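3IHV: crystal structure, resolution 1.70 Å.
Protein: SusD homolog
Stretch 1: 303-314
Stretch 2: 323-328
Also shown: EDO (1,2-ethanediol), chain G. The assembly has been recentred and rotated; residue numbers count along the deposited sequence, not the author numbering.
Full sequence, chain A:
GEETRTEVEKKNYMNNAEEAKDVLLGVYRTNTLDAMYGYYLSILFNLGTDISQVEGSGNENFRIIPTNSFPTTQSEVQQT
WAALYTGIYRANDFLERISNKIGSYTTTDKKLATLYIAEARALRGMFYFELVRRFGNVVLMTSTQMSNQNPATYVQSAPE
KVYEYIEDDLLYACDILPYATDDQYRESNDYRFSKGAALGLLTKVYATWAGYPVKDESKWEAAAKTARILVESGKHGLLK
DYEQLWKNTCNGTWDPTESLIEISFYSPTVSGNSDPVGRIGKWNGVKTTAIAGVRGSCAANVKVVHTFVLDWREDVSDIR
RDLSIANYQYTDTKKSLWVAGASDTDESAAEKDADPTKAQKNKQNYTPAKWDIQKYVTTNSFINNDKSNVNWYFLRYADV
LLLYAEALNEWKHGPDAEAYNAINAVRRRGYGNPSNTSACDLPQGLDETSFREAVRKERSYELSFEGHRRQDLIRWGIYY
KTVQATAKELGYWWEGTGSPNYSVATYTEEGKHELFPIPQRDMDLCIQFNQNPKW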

# COMPACT_ATOMS: atom_id res chain seq x y z
N LYS A 303 13.73 7.72 1.45
CA LYS A 303 14.14 9.03 1.03
C LYS A 303 13.38 9.43 -0.22
O LYS A 303 13.01 8.58 -1.03
N VAL A 304 13.12 10.72 -0.35
CA VAL A 304 12.35 11.24 -1.47
C VAL A 304 13.24 11.63 -2.63
O VAL A 304 14.24 12.35 -2.46
N VAL A 305 12.88 11.18 -3.84
CA VAL A 305 13.66 11.52 -5.02
C VAL A 305 13.52 13.02 -5.27
O VAL A 305 12.40 13.52 -5.41
N HIS A 306 14.63 13.75 -5.34
CA HIS A 306 14.50 15.22 -5.36
C HIS A 306 13.81 15.80 -6.60
O HIS A 306 13.14 16.83 -6.51
N THR A 307 13.96 15.15 -7.75
CA THR A 307 13.26 15.60 -8.95
C THR A 307 11.72 15.60 -8.77
O THR A 307 11.02 16.43 -9.36
N PHE A 308 11.20 14.68 -7.97
CA PHE A 308 9.78 14.67 -7.63
C PHE A 308 9.44 15.95 -6.86
O PHE A 308 8.44 16.64 -7.16
N VAL A 309 10.27 16.26 -5.86
CA VAL A 309 10.14 17.50 -5.11
C VAL A 309 10.13 18.70 -6.05
O VAL A 309 9.26 19.58 -5.92
N LEU A 310 11.10 18.77 -6.97
CA LEU A 310 11.16 19.91 -7.88
C LEU A 310 9.87 20.04 -8.72
O LEU A 310 9.35 21.16 -8.88
N ASP A 311 9.38 18.92 -9.27
CA ASP A 311 8.14 18.96 -10.08
C ASP A 311 7.00 19.48 -9.24
O ASP A 311 6.29 20.39 -9.64
N TRP A 312 6.88 18.94 -8.04
CA TRP A 312 5.75 19.28 -7.18
C TRP A 312 5.81 20.72 -6.70
O TRP A 312 4.77 21.35 -6.51
N ARG A 313 7.01 21.26 -6.48
CA ARG A 313 7.15 22.64 -6.04
C ARG A 313 6.60 23.68 -7.03
O ARG A 313 6.31 24.80 -6.62
N GLU A 314 6.50 23.32 -8.30
CA GLU A 314 5.90 24.21 -9.29
C GLU A 314 4.41 24.49 -9.02
O GLU A 314 3.94 25.58 -9.30
N LEU A 323 2.55 18.42 3.30
CA LEU A 323 1.99 17.40 4.17
C LEU A 323 2.55 16.04 3.87
O LEU A 323 2.49 15.17 4.74
N SER A 324 3.12 15.86 2.66
CA SER A 324 3.64 14.59 2.21
C SER A 324 5.15 14.38 2.33
O SER A 324 5.61 13.25 2.56
N ILE A 325 5.90 15.49 2.25
CA ILE A 325 7.37 15.46 2.18
C ILE A 325 7.98 16.33 3.27
O ILE A 325 7.58 17.50 3.42
N ALA A 326 8.91 15.75 4.03
CA ALA A 326 9.59 16.41 5.12
C ALA A 326 10.98 16.84 4.68
O ALA A 326 11.81 16.01 4.36
N ASN A 327 11.22 18.14 4.70
CA ASN A 327 12.55 18.68 4.40
C ASN A 327 13.30 18.93 5.70
O ASN A 327 14.31 19.65 5.71
N TYR A 328 12.87 18.26 6.77
CA TYR A 328 13.37 18.50 8.11
C TYR A 328 13.52 17.20 8.84
O TYR A 328 12.98 16.19 8.41

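The contact between these two stretches is a small apolar pocket built around one residue, I325, which leaves the end of a helix and enters a short strand. Its CA-to-CB bond points toward stretch 1, and its side chain, with chi1 m and chi2 t, packs against V304 of the strand and against F308, V309 and W312 of the helix.

Stretch 1 opens with K303, which is out of reach. V304 follows, and V304 CA lies 7.5 Å from I325 CA, the closest backbone pairing here. With chi1 t, V304 sets CG2 4.0 Å from CG2 of I325, a methyl-to-methyl contact well suited to a compact, beta-branched residue in a buried strand. V305 then occupies the N-cap position; it and the next two residues, H306 and T307, make no contact with stretch 2.

The helix next presents F308, V309 and W312, a spacing of one and three residues that places their side chains on the same side. F308, chi1 t, only grazes the pocket, with CE2 4.2 Å from CD1 of I325. V309, also t, comes closer: its CG2 lies 3.9 Å from I325 CD1. A short branched side chain fits here, filling space near the helix backbone while leaving room for the isoleucine tip. L310 and D311 are out of reach.

W312 gives up more area to the contact than any other residue of stretch 1. Its chi1 of -148° lies between wells, and chi2 is -16°. The broad indole reaches two neighbours: CE3 is 3.6 Å from I325 CD1, and CH2 is 3.5 Å from OG of S324. The serine, chi1 m, is small enough to sit beside the ring, and its hydroxyl is hydrogen-bonded elsewhere in the structure.

R313 marks the polar margin. Its CA-to-CB bond points sideways, but the long chain, m at chi1 and t at chi2 and chi3, brings its end nearer to stretch 2. There NH2 lies 4.4 Å from ND2 of N327 (chi1 p), a proximity between two donor groups and not a hydrogen bond. A 1,2-ethanediol, probably from the crystallisation liquor, supplies acceptors instead: R313 NE donates to EDO O1 at 3.0 Å and NH2 to EDO O2 at 2.9 Å. The diol also touches stretch 2, its O2 3.4 Å from CB of N327 and its C2 3.6 Å from CG2 of I325. No hydrogen bond joins the two stretches directly; their contact rests on apolar packing.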

# COMPACT_ATOMS: atom_id res chain seq x y z
CB LYS A 303 15.65 9.05 0.78
CG LYS A 303 16.48 8.68 1.97
CD LYS A 303 16.10 9.53 3.21
CE LYS A 303 17.13 9.42 4.32
NZ LYS A 303 16.65 10.24 5.51
CB VAL A 304 11.50 12.48 -1.05
CG1 VAL A 304 10.69 13.03 -2.27
CG2 VAL A 304 10.60 12.14 0.14
CB VAL A 305 13.26 10.66 -6.21
CG1 VAL A 305 13.97 11.11 -7.52
CG2 VAL A 305 13.55 9.14 -5.92
CB HIS A 306 15.79 15.96 -5.08
CG HIS A 306 15.54 17.33 -4.56
ND1 HIS A 306 14.94 17.55 -3.34
CD2 HIS A 306 15.71 18.55 -5.13
CE1 HIS A 306 14.82 18.85 -3.15
NE2 HIS A 306 15.28 19.48 -4.22
CB THR A 307 13.71 14.83 -10.14
OG1 THR A 307 13.78 13.45 -9.82
CG2 THR A 307 15.16 15.31 -10.60
CB PHE A 308 9.45 13.41 -6.82
CG PHE A 308 8.00 13.31 -6.37
CD1 PHE A 308 6.96 13.45 -7.27
CD2 PHE A 308 7.68 13.00 -5.04
CE1 PHE A 308 5.66 13.32 -6.86
CE2 PHE A 308 6.37 12.87 -4.64
CZ PHE A 308 5.38 13.04 -5.55
CB VAL A 309 11.24 17.70 -4.04
CG1 VAL A 309 11.12 19.12 -3.39
CG2 VAL A 309 11.24 16.59 -3.01
CB LEU A 310 12.42 19.85 -8.74
CG LEU A 310 13.74 19.93 -7.97
CD1 LEU A 310 14.94 19.74 -8.92
CD2 LEU A 310 13.92 21.23 -7.16
CB ASP A 311 7.73 17.59 -10.60
CG ASP A 311 8.61 17.10 -11.70
OD1 ASP A 311 9.36 17.92 -12.27
OD2 ASP A 311 8.58 15.87 -11.95
CB TRP A 312 5.71 18.38 -5.95
CG TRP A 312 4.33 18.10 -5.43
CD1 TRP A 312 3.18 18.77 -5.73
CD2 TRP A 312 3.98 17.10 -4.46
NE1 TRP A 312 2.14 18.21 -5.05
CE2 TRP A 312 2.59 17.18 -4.26
CE3 TRP A 312 4.71 16.12 -3.76
CZ2 TRP A 312 1.90 16.34 -3.38
CZ3 TRP A 312 4.03 15.27 -2.91
CH2 TRP A 312 2.64 15.39 -2.71
CB ARG A 313 8.58 22.98 -5.66
CG ARG A 313 9.00 22.30 -4.38
CD ARG A 313 10.40 22.69 -3.94
NE ARG A 313 10.64 22.25 -2.55
CZ ARG A 313 11.75 22.46 -1.87
NH1 ARG A 313 12.75 23.15 -2.42
NH2 ARG A 313 11.86 22.04 -0.62
CB GLU A 314 6.09 23.61 -10.70
CG GLU A 314 7.54 23.57 -11.15
CD GLU A 314 8.19 24.99 -11.23
OE1 GLU A 314 7.70 25.86 -12.00
OE2 GLU A 314 9.18 25.24 -10.50
CB LEU A 323 0.47 17.36 4.08
CG LEU A 323 -0.21 18.55 4.71
CD1 LEU A 323 -1.70 18.64 4.34
CD2 LEU A 323 -0.06 18.49 6.26
CB SER A 324 3.25 14.41 0.73
OG SER A 324 1.84 14.35 0.58
CB ILE A 325 7.88 15.94 0.82
CG1 ILE A 325 7.31 15.10 -0.33
CG2 ILE A 325 9.42 15.94 0.73
CD1 ILE A 325 7.65 15.60 -1.76
CB ALA A 326 9.73 15.49 6.35
CB ASN A 327 12.42 19.97 3.58
CG ASN A 327 11.78 21.12 4.35
OD1 ASN A 327 11.26 20.95 5.47
ND2 ASN A 327 11.83 22.32 3.77
CB TYR A 328 12.32 19.34 8.88
CG TYR A 328 10.94 18.70 8.96
CD1 TYR A 328 10.63 17.78 9.97
CD2 TYR A 328 9.96 18.98 8.01
CE1 TYR A 328 9.38 17.19 10.05
CE2 TYR A 328 8.71 18.37 8.07
CZ TYR A 328 8.42 17.49 9.12
OH TYR A 328 7.18 16.86 9.18
C1 EDO G . 8.30 19.75 -0.08
O1 EDO G . 8.58 20.63 -1.18
C2 EDO G . 9.48 19.52 0.84
O2 EDO G . 10.03 20.77 1.26